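Local coordinates for protein major centromere autoantigen B (Homo sapiens, PDB 1HLV) that binds the CENP-B box of human centromeric DNA through helix-turn-helix domains and kinks the DNA it holds, at residues 9-14 with 61-66. Residues are numbered along the deposited sequence; the frame is centred on the assembly and turned at random.
Sequences TFREKS and VASTCR. With nucleotides of chain A; nucleotides of chain B.
Ser63 meets Arg11 and Phe10 at the first turn of helix 10-22. Its carbonyl O accepts from Arg11 N at 3.0 Å, the donor standing above the carbonyl plane with a C=O...N angle of 135°, and Thr9 CB lies against the same oxygen. Ser63 CB points to the helix and meets NH1 of Arg11 obliquely; the Arg11 chain bends at chi2 (62°) and chi3, turning NE toward Ser63, and NH1 pairs with Glu56 in a salt bridge. Ser63 OG has the backbone oxygens of Glu56 and Gly60 as acceptors for its one proton. Thr64 turns its CB away; its carbonyl O touches Thr9 CG2 at 3.4 Å. A water donates to Thr64 O and is hydrogen-bonded to Thr9 OG1 at 2.6 Å. That hydroxyl N-caps the helix, accepting from Glu12 N at 3.0 Å, while Glu12 OE2 accepts from Thr9 N at 2.6 Å; the two residues form a capping box. The loop after helix 49-59 is fastened here to the capped start of helix 10-22, the first helix of the N-terminal helix-turn-helix DNA-binding domain. Arg66 O accepts from Phe10 N at 2.9 Å, nearly in line with its C=O bond, and receives a CA-H...O contact from Thr9. The Arg66 side chain runs beside the Phe10 ring, pointing the same way, with ring and guanidinium planes 13° apart; CB lies in plane at the ring edge and CG 3.5 Å from CE1. The Tyr59 ring meets that of Phe10, planes nearly parallel. With NE bonded to Thr68 O, the guanidinium sends NH1 (2.9 Å) and NH2 to OP1 of DA14 of chain A, while C5' of DA13 of chain A lies over one face.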
loop_
_atom_site.group_PDB
_atom_site.type_symbol
_atom_site.label_atom_id
_atom_site.label_comp_id
_atom_site.label_asym_id
_atom_site.label_seq_id
_atom_site.Cartn_x
_atom_site.Cartn_y
_atom_site.Cartn_z
ATOM N N THR C 9 -10.933 1.886 0.150
ATOM C CA THR C 9 -9.656 1.877 -0.555
ATOM C C THR C 9 -8.862 3.100 -0.129
ATOM O O THR C 9 -9.413 4.057 0.412
ATOM C CB THR C 9 -9.813 1.955 -2.085
ATOM O OG1 THR C 9 -10.373 3.224 -2.442
ATOM C CG2 THR C 9 -10.700 0.827 -2.598
ATOM N N PHE C 10 -7.561 3.077 -0.378
ATOM C CA PHE C 10 -6.748 4.212 -0.006
ATOM C C PHE C 10 -7.190 5.453 -0.755
ATOM O O PHE C 10 -7.142 6.556 -0.208
ATOM C CB PHE C 10 -5.267 3.904 -0.229
ATOM C CG PHE C 10 -4.685 3.037 0.845
ATOM C CD1 PHE C 10 -4.260 1.745 0.569
ATOM C CD2 PHE C 10 -4.616 3.499 2.160
ATOM C CE1 PHE C 10 -3.774 0.921 1.587
ATOM C CE2 PHE C 10 -4.131 2.682 3.185
ATOM C CZ PHE C 10 -3.710 1.393 2.897
ATOM N N ARG C 11 -7.647 5.278 -1.992
ATOM C CA ARG C 11 -8.115 6.413 -2.767
ATOM C C ARG C 11 -9.376 7.009 -2.118
ATOM O O ARG C 11 -9.526 8.228 -2.053
ATOM C CB ARG C 11 -8.396 5.989 -4.212
ATOM C CG ARG C 11 -8.878 7.117 -5.114
ATOM C CD ARG C 11 -7.851 8.240 -5.272
ATOM N NE ARG C 11 -6.935 8.026 -6.393
ATOM C CZ ARG C 11 -5.755 7.415 -6.311
ATOM N NH1 ARG C 11 -5.318 6.945 -5.149
ATOM N NH2 ARG C 11 -5.007 7.272 -7.400
ATOM N N GLU C 12 -10.265 6.153 -1.617
ATOM C CA GLU C 12 -11.499 6.608 -0.975
ATOM C C GLU C 12 -11.224 7.335 0.345
ATOM O O GLU C 12 -11.837 8.369 0.640
ATOM C CB GLU C 12 -12.442 5.423 -0.724
ATOM C CG GLU C 12 -13.171 4.906 -1.964
ATOM C CD GLU C 12 -13.706 3.481 -1.795
ATOM O OE1 GLU C 12 -14.636 3.098 -2.540
ATOM O OE2 GLU C 12 -13.191 2.735 -0.932
ATOM N N LYS C 13 -10.313 6.784 1.145
ATOM C CA LYS C 13 -9.966 7.400 2.419
ATOM C C LYS C 13 -9.225 8.706 2.157
ATOM O O LYS C 13 -9.337 9.661 2.913
ATOM C CB LYS C 13 -9.126 6.439 3.273
ATOM C CG LYS C 13 -9.980 5.369 3.956
ATOM C CD LYS C 13 -9.163 4.313 4.702
ATOM C CE LYS C 13 -8.394 3.412 3.731
ATOM N NZ LYS C 13 -7.868 2.186 4.394
ATOM N N SER C 14 -8.482 8.749 1.066
ATOM C CA SER C 14 -7.767 9.959 0.706
ATOM C C SER C 14 -8.780 11.066 0.355
ATOM O O SER C 14 -8.614 12.228 0.742
ATOM C CB SER C 14 -6.861 9.683 -0.491
ATOM O OG SER C 14 -6.207 10.860 -0.903
ATOM N N VAL C 61 -1.086 3.627 -8.592
ATOM C CA VAL C 61 -2.324 3.363 -9.321
ATOM C C VAL C 61 -3.177 2.273 -8.682
ATOM O O VAL C 61 -4.361 2.137 -9.003
ATOM C CB VAL C 61 -2.048 2.984 -10.805
ATOM C CG1 VAL C 61 -1.151 4.036 -11.448
ATOM C CG2 VAL C 61 -1.412 1.598 -10.896
ATOM N N ALA C 62 -2.580 1.508 -7.771
ATOM C CA ALA C 62 -3.290 0.431 -7.087
ATOM C C ALA C 62 -4.077 0.925 -5.867
ATOM O O ALA C 62 -4.762 0.148 -5.199
ATOM C CB ALA C 62 -2.299 -0.662 -6.674
ATOM N N SER C 63 -3.973 2.218 -5.576
ATOM C CA SER C 63 -4.684 2.802 -4.439
ATOM C C SER C 63 -6.181 2.738 -4.675
ATOM O O SER C 63 -6.985 2.933 -3.760
ATOM C CB SER C 63 -4.266 4.256 -4.246
ATOM O OG SER C 63 -2.913 4.336 -3.843
ATOM N N THR C 64 -6.537 2.477 -5.923
ATOM C CA THR C 64 -7.920 2.373 -6.342
ATOM C C THR C 64 -8.507 1.052 -5.865
ATOM O O THR C 64 -9.722 0.861 -5.859
ATOM C CB THR C 64 -8.001 2.463 -7.881
ATOM O OG1 THR C 64 -7.910 3.836 -8.265
ATOM C CG2 THR C 64 -9.300 1.879 -8.415
ATOM N N CYS C 65 -7.635 0.154 -5.432
ATOM C CA CYS C 65 -8.071 -1.160 -4.997
ATOM C C CYS C 65 -7.535 -1.579 -3.641
ATOM O O CYS C 65 -8.228 -2.248 -2.886
ATOM C CB CYS C 65 -7.662 -2.172 -6.058
ATOM S SG CYS C 65 -8.219 -1.679 -7.734
ATOM N N ARG C 66 -6.299 -1.189 -3.345
ATOM C CA ARG C 66 -5.654 -1.518 -2.076
ATOM C C ARG C 66 -6.420 -0.851 -0.945
ATOM O O ARG C 66 -6.806 0.310 -1.058
ATOM C CB ARG C 66 -4.209 -1.008 -2.082
ATOM C CG ARG C 66 -3.364 -1.528 -0.945
ATOM C CD ARG C 66 -3.008 -2.983 -1.147
ATOM N NE ARG C 66 -2.257 -3.525 -0.015
ATOM C CZ ARG C 66 -1.582 -4.670 -0.041
ATOM N NH1 ARG C 66 -1.560 -5.404 -1.146
ATOM N NH2 ARG C 66 -0.923 -5.078 1.037
ATOM P P DA A 13 -6.425 -5.590 0.470
ATOM O OP1 DA A 13 -5.762 -4.266 0.316
ATOM O OP2 DA A 13 -7.201 -6.171 -0.655
ATOM O "O5'" DA A 13 -5.335 -6.658 0.905
ATOM C "C5'" DA A 13 -4.435 -6.371 1.955
ATOM C "C4'" DA A 13 -3.545 -7.561 2.216
ATOM O "O4'" DA A 13 -4.250 -8.579 2.966
ATOM C "C3'" DA A 13 -2.982 -8.260 0.971
ATOM O "O3'" DA A 13 -1.651 -8.641 1.283
ATOM C "C2'" DA A 13 -3.811 -9.528 0.890
ATOM C "C1'" DA A 13 -3.956 -9.829 2.370
ATOM N N9 DA A 13 -4.988 -10.790 2.757
ATOM C C8 DA A 13 -6.232 -11.000 2.212
ATOM N N7 DA A 13 -6.902 -11.976 2.786
ATOM C C5 DA A 13 -6.038 -12.437 3.772
ATOM C C6 DA A 13 -6.148 -13.472 4.720
ATOM N N6 DA A 13 -7.202 -14.288 4.811
ATOM N N1 DA A 13 -5.119 -13.651 5.575
ATOM C C2 DA A 13 -4.046 -12.857 5.459
ATOM N N3 DA A 13 -3.817 -11.870 4.596
ATOM C C4 DA A 13 -4.865 -11.706 3.775
ATOM P P DA A 14 -0.576 -8.879 0.121
ATOM O OP1 DA A 14 0.047 -7.586 -0.254
ATOM O OP2 DA A 14 -1.185 -9.734 -0.928
ATOM O "O5'" DA A 14 0.523 -9.722 0.907
ATOM C "C5'" DA A 14 0.972 -9.264 2.183
ATOM C "C4'" DA A 14 1.396 -10.421 3.051
ATOM O "O4'" DA A 14 0.240 -11.002 3.708
ATOM C "C3'" DA A 14 2.051 -11.535 2.252
ATOM O "O3'" DA A 14 3.423 -11.711 2.500
ATOM C "C2'" DA A 14 1.336 -12.807 2.657
ATOM C "C1'" DA A 14 0.290 -12.423 3.684
ATOM N N9 DA A 14 -0.995 -12.903 3.171
ATOM C C8 DA A 14 -1.728 -12.323 2.166
ATOM N N7 DA A 14 -2.813 -12.986 1.854
ATOM C C5 DA A 14 -2.806 -14.066 2.721
ATOM C C6 DA A 14 -3.702 -15.131 2.903
ATOM N N6 DA A 14 -4.832 -15.275 2.206
ATOM N N1 DA A 14 -3.401 -16.050 3.844
ATOM C C2 DA A 14 -2.279 -15.891 4.553
ATOM N N3 DA A 14 -1.364 -14.924 4.485
ATOM C C4 DA A 14 -1.692 -14.030 3.538
ATOM P P DA B 14 -10.465 1.687 8.054
ATOM O OP1 DA B 14 -10.298 1.740 6.584
ATOM O OP2 DA B 14 -10.118 2.877 8.881
ATOM O "O5'" DA B 14 -11.962 1.254 8.386
ATOM C "C5'" DA B 14 -12.480 0.025 7.889
ATOM C "C4'" DA B 14 -13.608 -0.472 8.761
ATOM O "O4'" DA B 14 -13.125 -1.006 10.011
ATOM C "C3'" DA B 14 -14.661 0.557 9.142
ATOM O "O3'" DA B 14 -15.885 -0.164 9.279
ATOM C "C2'" DA B 14 -14.162 1.048 10.491
ATOM C "C1'" DA B 14 -13.622 -0.237 11.106
ATOM N N9 DA B 14 -12.514 -0.096 12.048
ATOM C C8 DA B 14 -11.413 0.719 11.939
ATOM N N7 DA B 14 -10.502 0.499 12.854
ATOM C C5 DA B 14 -11.054 -0.505 13.637
ATOM C C6 DA B 14 -10.566 -1.208 14.748
ATOM N N6 DA B 14 -9.345 -1.029 15.252
ATOM N N1 DA B 14 -11.378 -2.129 15.319
ATOM C C2 DA B 14 -12.583 -2.340 14.777
ATOM N N3 DA B 14 -13.141 -1.764 13.713
ATOM C C4 DA B 14 -12.313 -0.846 13.183
HETATM O O HOH W 1 -11.347 3.128 -4.858
#